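Local coordinates for protein hemolysin BL lytic component L1 (Bacillus cereus, PDB 7NMQ) that serves as a lytic component of the three-part enterotoxin haemolysin BL and, as an alpha-helical pore-forming toxin, probably helps to perforate host membranes, at residues 28-33 against 226-231; 113-118 against 320-325. All coordinates share one frame; numbering follows the deposited sequence. Where two conformers were deposited one is given.

Contact 1: residues 28-33 against 226-231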
loop_
_atom_site.group_PDB
_atom_site.type_symbol
_atom_site.label_atom_id
_atom_site.label_comp_id
_atom_site.label_asym_id
_atom_site.label_seq_id
_atom_site.Cartn_x
_atom_site.Cartn_y
_atom_site.Cartn_z
ATOM N N ALA A 28 -6.109 -3.551 7.506
ATOM C CA ALA A 28 -5.636 -3.841 8.878
ATOM C C ALA A 28 -6.622 -3.262 9.888
ATOM O O ALA A 28 -6.972 -3.917 10.908
ATOM C CB ALA A 28 -4.255 -3.282 9.062
ATOM N N LYS A 29 -7.047 -2.038 9.672
ATOM C CA LYS A 29 -7.927 -1.382 10.653
ATOM C C LYS A 29 -9.266 -2.128 10.699
ATOM O O LYS A 29 -9.908 -2.218 11.768
ATOM C CB LYS A 29 -8.073 0.086 10.293
ATOM C CG LYS A 29 -6.841 0.896 10.627
ATOM C CD LYS A 29 -6.798 2.232 9.937
ATOM C CE LYS A 29 -5.524 3.001 10.220
ATOM N NZ LYS A 29 -5.569 3.636 11.561
ATOM N N THR A 30 -9.725 -2.614 9.575
ATOM C CA THR A 30 -10.997 -3.330 9.483
ATOM C C THR A 30 -10.872 -4.637 10.282
ATOM O O THR A 30 -11.763 -4.974 11.104
ATOM C CB THR A 30 -11.440 -3.565 8.046
ATOM O OG1 THR A 30 -11.480 -2.313 7.368
ATOM C CG2 THR A 30 -12.808 -4.198 8.037
ATOM N N MET A 31 -9.771 -5.362 10.077
ATOM C CA MET A 31 -9.542 -6.640 10.781
ATOM C C MET A 31 -9.547 -6.401 12.290
ATOM O O MET A 31 -10.160 -7.187 12.999
ATOM C CB MET A 31 -8.216 -7.278 10.370
ATOM C CG MET A 31 -8.250 -7.878 8.989
ATOM S SD MET A 31 -9.763 -8.742 8.560
ATOM C CE MET A 31 -9.596 -10.163 9.631
ATOM N N ILE A 32 -8.844 -5.373 12.752
ATOM C CA ILE A 32 -8.694 -5.065 14.208
ATOM C C ILE A 32 -10.079 -4.816 14.809
ATOM O O ILE A 32 -10.302 -5.159 15.994
ATOM C CB ILE A 32 -7.693 -3.901 14.404
ATOM C CG1 ILE A 32 -6.283 -4.409 14.098
ATOM C CG2 ILE A 32 -7.811 -3.291 15.806
ATOM C CD1 ILE A 32 -5.272 -3.339 13.926
ATOM N N LYS A 33 -10.998 -4.242 14.072
ATOM C CA LYS A 33 -12.323 -3.859 14.618
ATOM C C LYS A 33 -13.318 -5.012 14.514
ATOM O O LYS A 33 -14.323 -4.945 15.175
ATOM C CB LYS A 33 -12.819 -2.591 13.913
ATOM C CG LYS A 33 -12.340 -1.289 14.561
ATOM C CD LYS A 33 -13.083 -0.057 14.133
ATOM C CE LYS A 33 -14.256 0.342 15.005
ATOM N NZ LYS A 33 -15.025 1.442 14.373
ATOM N N ALA A 226 -17.228 -5.844 10.308
ATOM C CA ALA A 226 -16.614 -4.508 10.151
ATOM C C ALA A 226 -16.445 -4.208 8.666
ATOM O O ALA A 226 -15.909 -5.042 7.900
ATOM C CB ALA A 226 -15.309 -4.456 10.894
ATOM N N THR A 227 -16.831 -3.003 8.280
ATOM C CA THR A 227 -16.858 -2.578 6.852
ATOM C C THR A 227 -16.415 -1.122 6.808
ATOM O O THR A 227 -16.984 -0.305 7.537
ATOM C CB THR A 227 -18.301 -2.740 6.324
ATOM O OG1 THR A 227 -18.682 -4.113 6.432
ATOM C CG2 THR A 227 -18.506 -2.335 4.890
ATOM N N PRO A 228 -15.404 -0.754 5.988
ATOM C CA PRO A 228 -15.054 0.645 5.828
ATOM C C PRO A 228 -16.005 1.396 4.903
ATOM O O PRO A 228 -16.616 0.819 4.032
ATOM C CB PRO A 228 -13.681 0.682 5.189
ATOM C CG PRO A 228 -13.428 -0.698 4.756
ATOM C CD PRO A 228 -14.503 -1.634 5.246
ATOM N N ALA A 229 -16.043 2.708 5.096
ATOM C CA ALA A 229 -16.684 3.655 4.177
ATOM C C ALA A 229 -15.890 4.952 4.185
ATOM O O ALA A 229 -15.180 5.207 5.146
ATOM C CB ALA A 229 -18.096 3.919 4.627
ATOM N N VAL A 230 -16.003 5.706 3.101
ATOM C CA VAL A 230 -15.267 6.986 2.955
ATOM C C VAL A 230 -16.281 8.121 3.031
ATOM O O VAL A 230 -17.062 8.320 2.107
ATOM C CB VAL A 230 -14.486 7.002 1.644
ATOM C CG1 VAL A 230 -13.742 8.293 1.498
ATOM C CG2 VAL A 230 -13.520 5.814 1.565
ATOM N N VAL A 231 -16.301 8.796 4.169
ATOM C CA VAL A 231 -17.329 9.840 4.421
ATOM C C VAL A 231 -17.225 10.931 3.366
ATOM O O VAL A 231 -16.164 11.567 3.331
ATOM C CB VAL A 231 -17.160 10.422 5.819
ATOM C CG1 VAL A 231 -18.133 11.562 6.031
ATOM C CG2 VAL A 231 -17.295 9.348 6.887
#
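T30 lies over the face of one flat group of the strand and beside the edge of another. Its methyl CG2 lies above the A226–T227 peptide, displaced from the carbonyl carbon so that it stands almost directly over the oxygen; CG2 is 3.2 Å from A226 O and 3.7 Å from A226 C. The same oxygen accepts a hydrogen bond from N285 ND2, and T227 pairs through its backbone with V220. T30 OG1 stands above and outside the CG–CD edge of the P228 ring, 3.6 Å from CG; the two side chains cross at about a right angle. The first torsion of T30 accounts for this division: CG2 is anti to the backbone N, whereas OG1 lies beside it (chi1 -55°), where it hydrogen-bonds L26 O one turn back. The hydroxyl is thus satisfied within its own helix and offers the proline a van der Waals surface. A226 answers with its methyl, CB resting 3.6 Å from T30 O and 4.3 Å from CB of K33, whose NZ continues to I219 O of the partner strand. Helix and strand axes pass 7.7 Å apart. The arrangement is that of a two-stranded antiparallel hairpin laid against the C-terminal end of a helix, consistent with the beta tongue in the head of ClyA-like toxins.

Contact 2: residues 113-118 against 320-325. With EDO (1,2-ethanediol), chain F.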
loop_
_atom_site.group_PDB
_atom_site.type_symbol
_atom_site.label_atom_id
_atom_site.label_comp_id
_atom_site.label_asym_id
_atom_site.label_seq_id
_atom_site.Cartn_x
_atom_site.Cartn_y
_atom_site.Cartn_z
ATOM N N GLY A 113 32.775 13.978 -4.238
ATOM C CA GLY A 113 31.350 14.311 -4.048
ATOM C C GLY A 113 30.474 13.262 -4.685
ATOM O O GLY A 113 29.527 12.736 -4.055
ATOM N N ILE A 114 30.797 12.901 -5.921
ATOM C CA ILE A 114 29.966 11.892 -6.635
ATOM C C ILE A 114 30.107 10.556 -5.922
ATOM O O ILE A 114 29.084 9.856 -5.784
ATOM C CB ILE A 114 30.379 11.836 -8.116
ATOM C CG1 ILE A 114 30.063 13.151 -8.829
ATOM C CG2 ILE A 114 29.777 10.630 -8.793
ATOM C CD1 ILE A 114 28.625 13.521 -8.911
ATOM N N ASN A 115 31.304 10.199 -5.483
ATOM C CA ASN A 115 31.488 8.932 -4.736
ATOM C C ASN A 115 30.627 8.915 -3.462
ATOM O O ASN A 115 30.087 7.858 -3.141
ATOM C CB ASN A 115 32.962 8.665 -4.434
ATOM C CG ASN A 115 33.174 7.223 -4.063
ATOM O OD1 ASN A 115 32.907 6.350 -4.880
ATOM N ND2 ASN A 115 33.519 6.983 -2.812
ATOM N N ASP A 116 30.552 10.006 -2.751
ATOM C CA ASP A 116 29.735 10.060 -1.510
ATOM C C ASP A 116 28.268 9.813 -1.867
ATOM O O ASP A 116 27.558 9.125 -1.121
ATOM C CB ASP A 116 29.801 11.403 -0.800
ATOM C CG ASP A 116 31.111 11.660 -0.109
ATOM O OD1 ASP A 116 31.976 10.726 -0.061
ATOM O OD2 ASP A 116 31.265 12.797 0.399
ATOM N N LEU A 117 27.803 10.389 -2.969
ATOM C CA LEU A 117 26.393 10.195 -3.381
ATOM C C LEU A 117 26.200 8.732 -3.784
ATOM O O LEU A 117 25.139 8.173 -3.424
ATOM C CB LEU A 117 26.047 11.170 -4.507
ATOM C CG LEU A 117 26.010 12.622 -4.046
ATOM C CD1 LEU A 117 25.915 13.565 -5.229
ATOM C CD2 LEU A 117 24.859 12.894 -3.094
ATOM N N ILE A 118 27.155 8.118 -4.472
ATOM C CA ILE A 118 27.060 6.675 -4.816
ATOM C C ILE A 118 26.976 5.848 -3.539
ATOM O O ILE A 118 26.208 4.848 -3.520
ATOM C CB ILE A 118 28.245 6.235 -5.685
ATOM C CG1 ILE A 118 28.159 6.902 -7.065
ATOM C CG2 ILE A 118 28.263 4.721 -5.805
ATOM C CD1 ILE A 118 29.422 6.794 -7.872
ATOM N N ASP A 320 29.138 5.794 -13.902
ATOM C CA ASP A 320 29.587 6.166 -15.262
ATOM C C ASP A 320 30.224 7.569 -15.214
ATOM O O ASP A 320 31.324 7.759 -15.761
ATOM C CB ASP A 320 28.434 6.128 -16.251
ATOM C CG ASP A 320 28.877 6.305 -17.672
ATOM O OD1 ASP A 320 29.741 5.521 -18.123
ATOM O OD2 ASP A 320 28.401 7.270 -18.278
ATOM N N LEU A 321 29.586 8.540 -14.556
ATOM C CA LEU A 321 30.190 9.879 -14.409
ATOM C C LEU A 321 31.508 9.743 -13.658
ATOM O O LEU A 321 32.544 10.296 -14.105
ATOM C CB LEU A 321 29.218 10.807 -13.679
ATOM C CG LEU A 321 29.768 12.214 -13.380
ATOM C CD1 LEU A 321 30.349 12.887 -14.630
ATOM C CD2 LEU A 321 28.688 13.076 -12.718
ATOM N N LEU A 322 31.503 9.076 -12.506
ATOM C CA LEU A 322 32.718 8.981 -11.675
ATOM C C LEU A 322 33.856 8.426 -12.528
ATOM O O LEU A 322 34.966 8.988 -12.490
ATOM C CB LEU A 322 32.396 8.049 -10.503
ATOM C CG LEU A 322 33.562 7.821 -9.565
ATOM C CD1 LEU A 322 33.885 9.081 -8.791
ATOM C CD2 LEU A 322 33.262 6.671 -8.626
ATOM N N ASP A 323 33.593 7.383 -13.289
ATOM C CA ASP A 323 34.659 6.666 -14.022
ATOM C C ASP A 323 35.179 7.489 -15.193
ATOM O O ASP A 323 36.282 7.251 -15.591
ATOM C CB ASP A 323 34.122 5.348 -14.571
ATOM C CG ASP A 323 33.937 4.286 -13.515
ATOM O OD1 ASP A 323 34.416 4.526 -12.369
ATOM O OD2 ASP A 323 33.276 3.248 -13.823
ATOM N N ASN A 324 34.379 8.396 -15.725
ATOM C CA ASN A 324 34.708 9.184 -16.924
ATOM C C ASN A 324 35.462 10.452 -16.552
ATOM O O ASN A 324 36.086 11.009 -17.443
ATOM C CB ASN A 324 33.433 9.610 -17.634
ATOM C CG ASN A 324 32.738 8.508 -18.394
ATOM O OD1 ASN A 324 33.146 7.334 -18.378
ATOM N ND2 ASN A 324 31.641 8.881 -19.031
ATOM N N ILE A 325 35.398 10.916 -15.300
ATOM C CA ILE A 325 35.952 12.261 -14.976
ATOM C C ILE A 325 37.453 12.299 -15.241
ATOM O O ILE A 325 37.931 13.316 -15.780
ATOM C CB ILE A 325 35.617 12.635 -13.516
ATOM C CG1 ILE A 325 34.146 13.038 -13.442
ATOM C CG2 ILE A 325 36.523 13.763 -13.022
ATOM C CD1 ILE A 325 33.565 13.040 -12.068
HETATM C C1 EDO F . 31.239 2.612 -3.989
HETATM O O1 EDO F . 31.323 3.359 -5.197
HETATM C C2 EDO F . 30.779 3.437 -2.837
HETATM O O2 EDO F . 30.951 4.830 -3.036
#
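In the antiparallel packing of helices 107-154 and 275-325, I114, N115 and I118 of one helix receive L321 and L322 of the other; the local axes lie 9.8 Å apart with 155° between their directions. L322 enters as a knob. Its CB lies 4.1 Å from I114 CG2, the two side chains sliding past each other in opposite directions, and its CD2 reaches I118 CD1 at 3.9 Å. CG is anti to the backbone N (chi1 179°), which carries it out from the helix; of the branches beyond it, CD2 also comes within 3.8 Å of N115 OD1. K111 touches the same side chain, so that four residues spaced i, i+3, i+4 and i+7 line the site it enters. L321 makes a second, smaller contact in which its CD2 meets I114 CD1 at 3.8 Å, the side chains crossing at about a right angle; Y3 and L5 of the N-terminal loop pack on L321 as well. At the polar border, OD1 of N115 accepts a hydrogen bond of 3.1 Å from O2 of an ethanediol molecule and a weak one from its O1. This molecule, probably from the crystallisation liquor, is also bonded to T119 OG1, and its O1 sits 3.4 Å from I118 CG2. One leucine seated among four residues is consistent with knobs-into-holes packing between two antiparallel helices of the long bundle of this alpha-helical toxin.

The two contacts lie on opposite sides of the chain's centre, their centres about 49 Å apart, and do not touch. Contact 1 is the nearer to the middle, where a hairpin strand settles on a helix end; contact 2 lies farther out in the bundle and joins two long helices. Both are largely buried, yet their chemistry differs: in contact 1 methyl groups rest on backbone carbonyls and a hydroxyl meets a proline ring, whereas contact 2 joins branched aliphatic side chains, and an ethanediol, probably from the crystallisation liquor, binds at its polar border. Helix 275-325 links them, contributing N285 beside the strand of contact 1 and, further along, L321 and L322 to contact 2.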